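Local structure of esterase Rv0045c (Mycobacterium tuberculosis, 6WYN) at residues L76-S81 with A109-L114; A82-F87 with A148-G153; L177-P182 with G282-Q287. The protein hydrolyses carboxylic esters, preferring short, straight-chain alkyl esters with highest activity toward chains of four atoms, and probably takes part in ester and lipid metabolism. One frame throughout, in Å; residues are numbered along the deposited sequence.

Interaction 1 (L76-S81 with A109-L114); sequences LRWGGS and ALAVDL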
loop_
_atom_site.group_PDB
_atom_site.type_symbol
_atom_site.label_atom_id
_atom_site.label_comp_id
_atom_site.label_asym_id
_atom_site.label_seq_id
_atom_site.Cartn_x
_atom_site.Cartn_y
_atom_site.Cartn_z
ATOM N N LEU A 76 -1.907 -5.988 -9.879
ATOM C CA LEU A 76 -1.243 -5.561 -11.144
ATOM C C LEU A 76 0.098 -6.259 -11.245
ATOM O O LEU A 76 0.914 -6.171 -10.302
ATOM C CB LEU A 76 -1.081 -4.045 -11.131
ATOM C CG LEU A 76 -2.375 -3.257 -11.117
ATOM C CD1 LEU A 76 -2.096 -1.769 -11.072
ATOM C CD2 LEU A 76 -3.218 -3.604 -12.328
ATOM N N ARG A 77 0.328 -6.941 -12.362
ATOM C CA ARG A 77 1.591 -7.657 -12.640
ATOM C C ARG A 77 2.334 -6.862 -13.705
ATOM O O ARG A 77 1.802 -6.716 -14.843
ATOM C CB ARG A 77 1.356 -9.114 -13.059
ATOM C CG ARG A 77 2.635 -9.924 -13.194
ATOM C CD ARG A 77 2.397 -11.419 -13.256
ATOM N NE ARG A 77 1.636 -11.708 -14.471
ATOM C CZ ARG A 77 0.950 -12.828 -14.686
ATOM N NH1 ARG A 77 0.251 -12.955 -15.804
ATOM N NH2 ARG A 77 0.993 -13.803 -13.807
ATOM N N TRP A 78 3.522 -6.381 -13.332
ATOM C CA TRP A 78 4.377 -5.486 -14.153
ATOM C C TRP A 78 5.560 -6.263 -14.699
ATOM O O TRP A 78 6.183 -7.005 -13.904
ATOM C CB TRP A 78 4.898 -4.341 -13.292
ATOM C CG TRP A 78 3.832 -3.455 -12.737
ATOM C CD1 TRP A 78 3.052 -3.631 -11.615
ATOM C CD2 TRP A 78 3.476 -2.195 -13.294
ATOM N NE1 TRP A 78 2.238 -2.547 -11.444
ATOM C CE2 TRP A 78 2.497 -1.639 -12.446
ATOM C CE3 TRP A 78 3.936 -1.476 -14.402
ATOM C CZ2 TRP A 78 1.936 -0.393 -12.708
ATOM C CZ3 TRP A 78 3.396 -0.235 -14.637
ATOM C CH2 TRP A 78 2.417 0.302 -13.799
ATOM N N GLY A 79 5.855 -6.056 -15.989
ATOM C CA GLY A 79 7.098 -6.544 -16.600
ATOM C C GLY A 79 7.084 -8.032 -16.893
ATOM O O GLY A 79 8.196 -8.596 -16.934
ATOM N N GLY A 80 5.923 -8.678 -17.041
ATOM C CA GLY A 80 5.871 -10.151 -17.261
ATOM C C GLY A 80 5.505 -11.003 -16.036
ATOM O O GLY A 80 5.128 -10.465 -14.980
ATOM N N SER A 81 5.697 -12.314 -16.125
ATOM C CA SER A 81 5.140 -13.292 -15.156
ATOM C C SER A 81 6.131 -13.695 -14.046
ATOM O O SER A 81 5.684 -14.580 -13.276
ATOM C CB SER A 81 4.641 -14.507 -15.874
ATOM O OG SER A 81 5.744 -15.172 -16.456
ATOM N N ALA A 109 7.359 -6.723 -11.130
ATOM C CA ALA A 109 6.760 -6.515 -9.789
ATOM C C ALA A 109 5.306 -6.959 -9.731
ATOM O O ALA A 109 4.668 -6.956 -10.749
ATOM C CB ALA A 109 6.883 -5.058 -9.451
ATOM N N LEU A 110 4.792 -7.217 -8.529
ATOM C CA LEU A 110 3.362 -7.519 -8.311
ATOM C C LEU A 110 2.879 -6.516 -7.278
ATOM O O LEU A 110 3.386 -6.542 -6.133
ATOM C CB LEU A 110 3.188 -8.969 -7.849
ATOM C CG LEU A 110 1.744 -9.461 -7.854
ATOM C CD1 LEU A 110 1.246 -9.648 -9.271
ATOM C CD2 LEU A 110 1.566 -10.766 -7.081
ATOM N N ALA A 111 1.936 -5.690 -7.660
ATOM C CA ALA A 111 1.278 -4.742 -6.747
ATOM C C ALA A 111 -0.122 -5.282 -6.444
ATOM O O ALA A 111 -0.990 -5.319 -7.314
ATOM C CB ALA A 111 1.292 -3.357 -7.345
ATOM N N VAL A 112 -0.274 -5.708 -5.204
ATOM C CA VAL A 112 -1.522 -6.412 -4.855
ATOM C C VAL A 112 -2.588 -5.489 -4.297
ATOM O O VAL A 112 -2.229 -4.567 -3.598
ATOM C CB VAL A 112 -1.211 -7.511 -3.827
ATOM C CG1 VAL A 112 -2.445 -8.300 -3.512
ATOM C CG2 VAL A 112 -0.102 -8.433 -4.299
ATOM N N ASP A 113 -3.843 -5.739 -4.656
ATOM C CA ASP A 113 -4.984 -5.082 -3.975
ATOM C C ASP A 113 -5.287 -5.874 -2.696
ATOM O O ASP A 113 -5.568 -7.057 -2.797
ATOM C CB ASP A 113 -6.231 -4.990 -4.849
ATOM C CG ASP A 113 -6.176 -3.994 -6.008
ATOM O OD1 ASP A 113 -5.490 -2.953 -5.858
ATOM O OD2 ASP A 113 -6.840 -4.251 -7.068
ATOM N N LEU A 114 -5.117 -5.256 -1.528
ATOM C CA LEU A 114 -5.451 -5.865 -0.243
ATOM C C LEU A 114 -6.953 -6.168 -0.251
ATOM O O LEU A 114 -7.729 -5.456 -0.851
ATOM C CB LEU A 114 -5.091 -4.925 0.913
ATOM C CG LEU A 114 -3.602 -4.661 1.158
ATOM C CD1 LEU A 114 -3.498 -3.766 2.356
ATOM C CD2 LEU A 114 -2.779 -5.944 1.337
#

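Interaction 2 (A82-F87 with A148-G153); sequences APRVIF and AEFVVG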
loop_
_atom_site.group_PDB
_atom_site.type_symbol
_atom_site.label_atom_id
_atom_site.label_comp_id
_atom_site.label_asym_id
_atom_site.label_seq_id
_atom_site.Cartn_x
_atom_site.Cartn_y
_atom_site.Cartn_z
ATOM N N ALA A 82 7.341 -13.074 -13.898
ATOM C CA ALA A 82 8.352 -13.421 -12.848
ATOM C C ALA A 82 8.693 -12.222 -11.943
ATOM O O ALA A 82 9.756 -11.610 -11.996
ATOM C CB ALA A 82 9.562 -13.959 -13.537
ATOM N N PRO A 83 7.769 -11.786 -11.088
ATOM C CA PRO A 83 8.011 -10.588 -10.273
ATOM C C PRO A 83 9.225 -10.725 -9.346
ATOM O O PRO A 83 9.357 -11.754 -8.734
ATOM C CB PRO A 83 6.747 -10.476 -9.413
ATOM C CG PRO A 83 5.703 -11.297 -10.111
ATOM C CD PRO A 83 6.408 -12.325 -10.971
ATOM N N ARG A 84 10.047 -9.681 -9.238
ATOM C CA ARG A 84 11.158 -9.593 -8.257
ATOM C C ARG A 84 10.665 -8.973 -6.934
ATOM O O ARG A 84 11.225 -9.313 -5.887
ATOM C CB ARG A 84 12.284 -8.686 -8.769
ATOM C CG ARG A 84 13.298 -9.283 -9.734
ATOM C CD ARG A 84 14.547 -8.391 -9.834
ATOM N NE ARG A 84 15.449 -8.554 -8.692
ATOM C CZ ARG A 84 16.541 -7.826 -8.433
ATOM N NH1 ARG A 84 16.901 -6.832 -9.228
ATOM N NH2 ARG A 84 17.262 -8.092 -7.353
ATOM N N VAL A 85 9.671 -8.072 -6.968
ATOM C CA VAL A 85 9.238 -7.317 -5.770
ATOM C C VAL A 85 7.729 -7.393 -5.660
ATOM O O VAL A 85 7.050 -7.230 -6.674
ATOM C CB VAL A 85 9.672 -5.849 -5.871
ATOM C CG1 VAL A 85 9.406 -5.116 -4.573
ATOM C CG2 VAL A 85 11.147 -5.751 -6.276
ATOM N N ILE A 86 7.260 -7.583 -4.459
ATOM C CA ILE A 86 5.828 -7.441 -4.109
ATOM C C ILE A 86 5.617 -6.123 -3.380
ATOM O O ILE A 86 6.361 -5.862 -2.434
ATOM C CB ILE A 86 5.409 -8.639 -3.253
ATOM C CG1 ILE A 86 5.678 -9.970 -3.957
ATOM C CG2 ILE A 86 3.960 -8.481 -2.872
ATOM C CD1 ILE A 86 5.730 -11.151 -2.991
ATOM N N PHE A 87 4.597 -5.366 -3.764
ATOM C CA PHE A 87 4.226 -4.088 -3.133
ATOM C C PHE A 87 2.830 -4.239 -2.532
ATOM O O PHE A 87 1.935 -4.739 -3.259
ATOM C CB PHE A 87 4.250 -2.970 -4.170
ATOM C CG PHE A 87 5.607 -2.585 -4.682
ATOM C CD1 PHE A 87 6.147 -3.192 -5.796
ATOM C CD2 PHE A 87 6.321 -1.560 -4.068
ATOM C CE1 PHE A 87 7.390 -2.812 -6.298
ATOM C CE2 PHE A 87 7.578 -1.210 -4.535
ATOM C CZ PHE A 87 8.099 -1.814 -5.654
ATOM N N ALA A 148 9.845 -13.674 -5.736
ATOM C CA ALA A 148 10.108 -12.296 -5.263
ATOM C C ALA A 148 10.643 -12.381 -3.826
ATOM O O ALA A 148 9.841 -12.594 -2.896
ATOM C CB ALA A 148 8.870 -11.432 -5.363
ATOM N N GLU A 149 11.945 -12.202 -3.652
ATOM C CA GLU A 149 12.583 -12.059 -2.315
ATOM C C GLU A 149 12.018 -10.841 -1.549
ATOM O O GLU A 149 11.674 -11.058 -0.370
ATOM C CB GLU A 149 14.100 -11.945 -2.465
ATOM C CG GLU A 149 14.769 -13.274 -2.789
ATOM C CD GLU A 149 16.009 -13.193 -3.671
ATOM O OE1 GLU A 149 16.197 -12.152 -4.365
ATOM O OE2 GLU A 149 16.778 -14.182 -3.682
ATOM N N PHE A 150 11.874 -9.656 -2.186
ATOM C CA PHE A 150 11.623 -8.339 -1.529
ATOM C C PHE A 150 10.127 -8.016 -1.456
ATOM O O PHE A 150 9.420 -8.070 -2.463
ATOM C CB PHE A 150 12.369 -7.210 -2.263
ATOM C CG PHE A 150 13.772 -7.600 -2.651
ATOM C CD1 PHE A 150 14.013 -8.357 -3.796
ATOM C CD2 PHE A 150 14.840 -7.343 -1.802
ATOM C CE1 PHE A 150 15.294 -8.782 -4.126
ATOM C CE2 PHE A 150 16.127 -7.762 -2.132
ATOM C CZ PHE A 150 16.354 -8.474 -3.292
ATOM N N VAL A 151 9.664 -7.602 -0.281
ATOM C CA VAL A 151 8.296 -7.084 -0.072
ATOM C C VAL A 151 8.380 -5.674 0.480
ATOM O O VAL A 151 9.011 -5.470 1.511
ATOM C CB VAL A 151 7.473 -8.001 0.833
ATOM C CG1 VAL A 151 6.038 -7.542 0.962
ATOM C CG2 VAL A 151 7.551 -9.419 0.300
ATOM N N VAL A 152 7.729 -4.762 -0.213
ATOM C CA VAL A 152 7.562 -3.361 0.193
ATOM C C VAL A 152 6.114 -3.192 0.582
ATOM O O VAL A 152 5.268 -3.429 -0.287
ATOM C CB VAL A 152 7.928 -2.431 -0.955
ATOM C CG1 VAL A 152 7.764 -0.977 -0.566
ATOM C CG2 VAL A 152 9.315 -2.750 -1.472
ATOM N N GLY A 153 5.870 -2.725 1.803
ATOM C CA GLY A 153 4.518 -2.500 2.301
ATOM C C GLY A 153 4.393 -1.157 2.949
ATOM O O GLY A 153 5.207 -0.845 3.871
#

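Interaction 3 (L177-P182 with G282-Q287); sequences LVDVTP and GFVTDQ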
loop_
_atom_site.group_PDB
_atom_site.type_symbol
_atom_site.label_atom_id
_atom_site.label_comp_id
_atom_site.label_asym_id
_atom_site.label_seq_id
_atom_site.Cartn_x
_atom_site.Cartn_y
_atom_site.Cartn_z
ATOM N N LEU A 177 9.378 -1.460 5.041
ATOM C CA LEU A 177 8.185 -0.884 5.686
ATOM C C LEU A 177 8.127 0.587 5.316
ATOM O O LEU A 177 9.128 1.339 5.630
ATOM C CB LEU A 177 8.275 -1.046 7.208
ATOM C CG LEU A 177 8.272 -2.471 7.747
ATOM C CD1 LEU A 177 8.309 -2.435 9.259
ATOM C CD2 LEU A 177 7.033 -3.249 7.310
ATOM N N VAL A 178 7.005 1.048 4.776
ATOM C CA VAL A 178 6.859 2.500 4.490
ATOM C C VAL A 178 5.983 3.130 5.559
ATOM O O VAL A 178 4.761 2.887 5.580
ATOM C CB VAL A 178 6.393 2.746 3.055
ATOM C CG1 VAL A 178 6.251 4.211 2.721
ATOM C CG2 VAL A 178 7.353 2.087 2.091
ATOM N N ASP A 179 6.623 4.001 6.371
ATOM C CA ASP A 179 6.015 4.854 7.410
ATOM C C ASP A 179 5.073 4.065 8.325
ATOM O O ASP A 179 4.018 4.585 8.651
ATOM C CB ASP A 179 5.322 6.058 6.770
ATOM C CG ASP A 179 5.354 7.309 7.648
ATOM O OD1 ASP A 179 6.447 7.673 8.077
ATOM O OD2 ASP A 179 4.262 7.900 7.929
ATOM N N VAL A 180 5.490 2.921 8.828
ATOM C CA VAL A 180 4.683 2.186 9.827
ATOM C C VAL A 180 5.554 1.278 10.697
ATOM O O VAL A 180 6.560 0.758 10.232
ATOM C CB VAL A 180 3.585 1.377 9.100
ATOM C CG1 VAL A 180 4.199 0.182 8.382
ATOM C CG2 VAL A 180 2.477 0.957 10.057
ATOM N N THR A 181 5.084 1.042 11.921
ATOM C CA THR A 181 5.501 -0.087 12.799
ATOM C C THR A 181 4.215 -0.644 13.428
ATOM O O THR A 181 3.185 0.020 13.406
ATOM C CB THR A 181 6.494 0.364 13.885
ATOM O OG1 THR A 181 5.711 1.014 14.893
ATOM C CG2 THR A 181 7.566 1.317 13.387
ATOM N N PRO A 182 4.231 -1.826 14.073
ATOM C CA PRO A 182 3.036 -2.310 14.771
ATOM C C PRO A 182 2.478 -1.266 15.739
ATOM O O PRO A 182 1.290 -0.947 15.678
ATOM C CB PRO A 182 3.557 -3.534 15.484
ATOM C CG PRO A 182 4.606 -4.031 14.531
ATOM C CD PRO A 182 5.357 -2.775 14.138
ATOM N N GLY A 282 4.295 12.562 11.300
ATOM C CA GLY A 282 4.329 12.233 12.738
ATOM C C GLY A 282 3.888 10.809 13.018
ATOM O O GLY A 282 3.916 10.382 14.187
ATOM N N PHE A 283 3.554 10.039 11.989
ATOM C CA PHE A 283 2.914 8.724 12.188
ATOM C C PHE A 283 3.809 7.811 13.012
ATOM O O PHE A 283 3.338 7.126 13.946
ATOM C CB PHE A 283 2.569 8.137 10.824
ATOM C CG PHE A 283 1.555 7.034 10.886
ATOM C CD1 PHE A 283 1.956 5.725 11.041
ATOM C CD2 PHE A 283 0.206 7.318 10.743
ATOM C CE1 PHE A 283 1.027 4.696 11.070
ATOM C CE2 PHE A 283 -0.733 6.290 10.778
ATOM C CZ PHE A 283 -0.309 4.981 10.924
ATOM N N VAL A 284 5.080 7.756 12.645
ATOM C CA VAL A 284 6.103 6.933 13.314
ATOM C C VAL A 284 7.000 7.872 14.136
ATOM O O VAL A 284 7.572 8.784 13.544
ATOM C CB VAL A 284 6.920 6.136 12.292
ATOM C CG1 VAL A 284 8.008 5.298 12.982
ATOM C CG2 VAL A 284 5.980 5.286 11.416
ATOM N N THR A 285 7.126 7.603 15.439
ATOM C CA THR A 285 7.983 8.365 16.373
ATOM C C THR A 285 9.387 7.779 16.424
ATOM O O THR A 285 9.608 6.593 16.045
ATOM C CB THR A 285 7.396 8.352 17.786
ATOM O OG1 THR A 285 7.475 7.019 18.286
ATOM C CG2 THR A 285 5.993 8.877 17.781
ATOM N N ASP A 286 10.323 8.544 16.975
ATOM C CA ASP A 286 11.699 8.032 17.239
ATOM C C ASP A 286 11.638 6.818 18.161
ATOM O O ASP A 286 12.386 5.864 17.941
ATOM C CB ASP A 286 12.596 9.122 17.848
ATOM C CG ASP A 286 12.940 10.232 16.850
ATOM O OD1 ASP A 286 12.786 10.026 15.620
ATOM O OD2 ASP A 286 13.314 11.308 17.295
ATOM N N GLN A 287 10.795 6.851 19.188
ATOM C CA GLN A 287 10.632 5.689 20.084
ATOM C C GLN A 287 10.079 4.478 19.294
ATOM O O GLN A 287 10.548 3.329 19.513
ATOM C CB GLN A 287 9.697 6.100 21.237
ATOM C CG GLN A 287 10.073 5.446 22.553
ATOM C CD GLN A 287 11.322 6.002 23.229
ATOM O OE1 GLN A 287 11.273 7.039 23.891
ATOM N NE2 GLN A 287 12.415 5.245 23.176
HETATM O O HOH W 1 6.709 9.083 10.510
#

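Interaction 1 (L76-S81 with A109-L114)
W78 and A109 form one end, and L76 and A111 the other, of an antiparallel strand pairing in the large mixed sheet of this alpha/beta hydrolase. Strand 73-78 runs beside strand 109-112, their short axes 166° apart, in the part of the sheet where the strand direction changes: 109-112 is parallel to its other neighbour, 85-88. Two hydrogen-bonded pairs flank the non-hydrogen-bonded pair R77-L110. L76 N reaches A111 O at 2.8 Å and A111 N returns to L76 O at 2.9 Å. At the other end W78 N points almost straight at A109 O, 2.9 Å away with 172° at the hydrogen, while A109 N meets W78 O at 3.0 Å from well off the carbonyl plane. L76 O has a further, weaker neighbour in L110 CA at 3.4 Å.

L76, W78, A109 and A111 share one face of the sheet. The indole turns its edge to the partner strand: A109 O lies in the ring plane, 3.8 Å from W78 CD1, and A111 CB sits near that plane, 4.3 Å from W78 NE1. Helix 99-105 packs against W78 and A111 on this face. R77 and L110 occupy the other face, where helix 130-144 touches L110. With CG of L110 anti to its own N (chi1 -169°), CD1 swings back across the strand gap to lie 3.8 Å from R77 CB. R77 meets the leucine with the base of its chain; its guanidinium leads away to a salt bridge with E66 on the next strand.

Four main-chain bonds therefore fix the alignment, and the side-chain contacts are mostly apolar or at the indole edge, leaving the arginine's charge to be matched one strand further out.

Interaction 2 (A82-F87 with A148-G153)
I86 lies on strand 85-88 and packs against A148 and V151 of the parallel partner segment. Its CB stands 4.1 Å from F150 O, the carbonyl that also accepts the hydrogen bond from I86 N. CG1, lying anti to the carbonyl carbon (chi1 -57°), carries the chain to A148 CB at 3.8 Å. The tip, CD1, stays against that methyl and lies 4.1 Å from V151 CG2, the two side chains running side by side. On the other face V152 lies alongside F87, pointing the same way: its CB is 3.6 Å from F87 CD2, and its CG2 lies 3.9 Å from V85 CG1.

Strands 85-88 and 150-154 are central neighbours in the alpha/beta hydrolase sheet, and the second leads into the nucleophile elbow. I86 O takes V152 N at 2.8 Å, close to the line of the carbonyl. At the outer end R84 NH2 comes within 3.8 Å of F150 CE1, while the NH1 of R84 forms a salt bridge with E107.

The N and O of I86 thus both bond to strand 150-154, with apolar side chains on both faces, whereas R84 O, 3.2 Å from A148 CB, and A148 O are buried without a polar partner in the model.

Interaction 3 (L177-P182 with G282-Q287)
The F283 ring lies against D179 and V180 obliquely: D179 O approaches its CD1 at 3.4 Å, and V180 CG2 its CE1 at 4.1 Å, both at a slant. The same ring stacks with H310 and meets the ring of H188, a residue involved in substrate selectivity, with planes about 45° apart. The D179 carboxylate is tilted 41° from the ring plane, OD2 resting 3.4 Å from F283 CB. This is probably the acid corner of the Ser-His-Asp triad of an alpha/beta hydrolase, D179 with H310 and S155. Here the loop after strand 174-178 faces the loop leading into helix 286-295.

CG of F283 is anti to its backbone N (chi1 -162°), which brings the ring beside the D179 carbonyl and toward the histidines. V284 and D179 run past one another in opposite senses: V284 CG2 presses on the peptide, 3.4 Å from D179 C, while CG1 reaches T181 CG2 at 4.0 Å. Beyond that, the hydroxyl of T181 caps helix 182-200 through A184 N, and that of T285 caps helix 286-295 in the same way through D288 N.

The carboxylate itself is held on both oxygens. OD2 bonds to H310 ND1 and S281 OG, and OD1 takes the backbone N of G278, so the second-shell serine and glycine probably fix the rotation of the group that faces the histidine. S281 OG also bonds F283 N, coupling the phenyl's loop to the aspartate. Across the two segments the polar link is a water bridge: one water sits 2.8 Å from D179 OD1 and accepts the N-H of V284 N at 3.0 Å.

How the interactions relate
From the N terminus, strand 73-78 enters first and segment 76-81 is followed directly by 82-87, so interactions 1 and 2 start from adjacent pieces of chain. Interaction 1 closes at 109-114, before interaction 2 closes at 148-153; the two loops therefore cross. They also touch, since strand 109-112 bonds to 85-88 through L110 with V85 and F87, making a run of four sheet strands. Interaction 3 opens later, in series with both, and closes a long loop of 99 residues at 282-287. It meets interaction 2 where G153 O takes V178 N. Together they lead from the antiparallel part of the sheet, through its centre, to the loop carrying D179 and the loop that faces it.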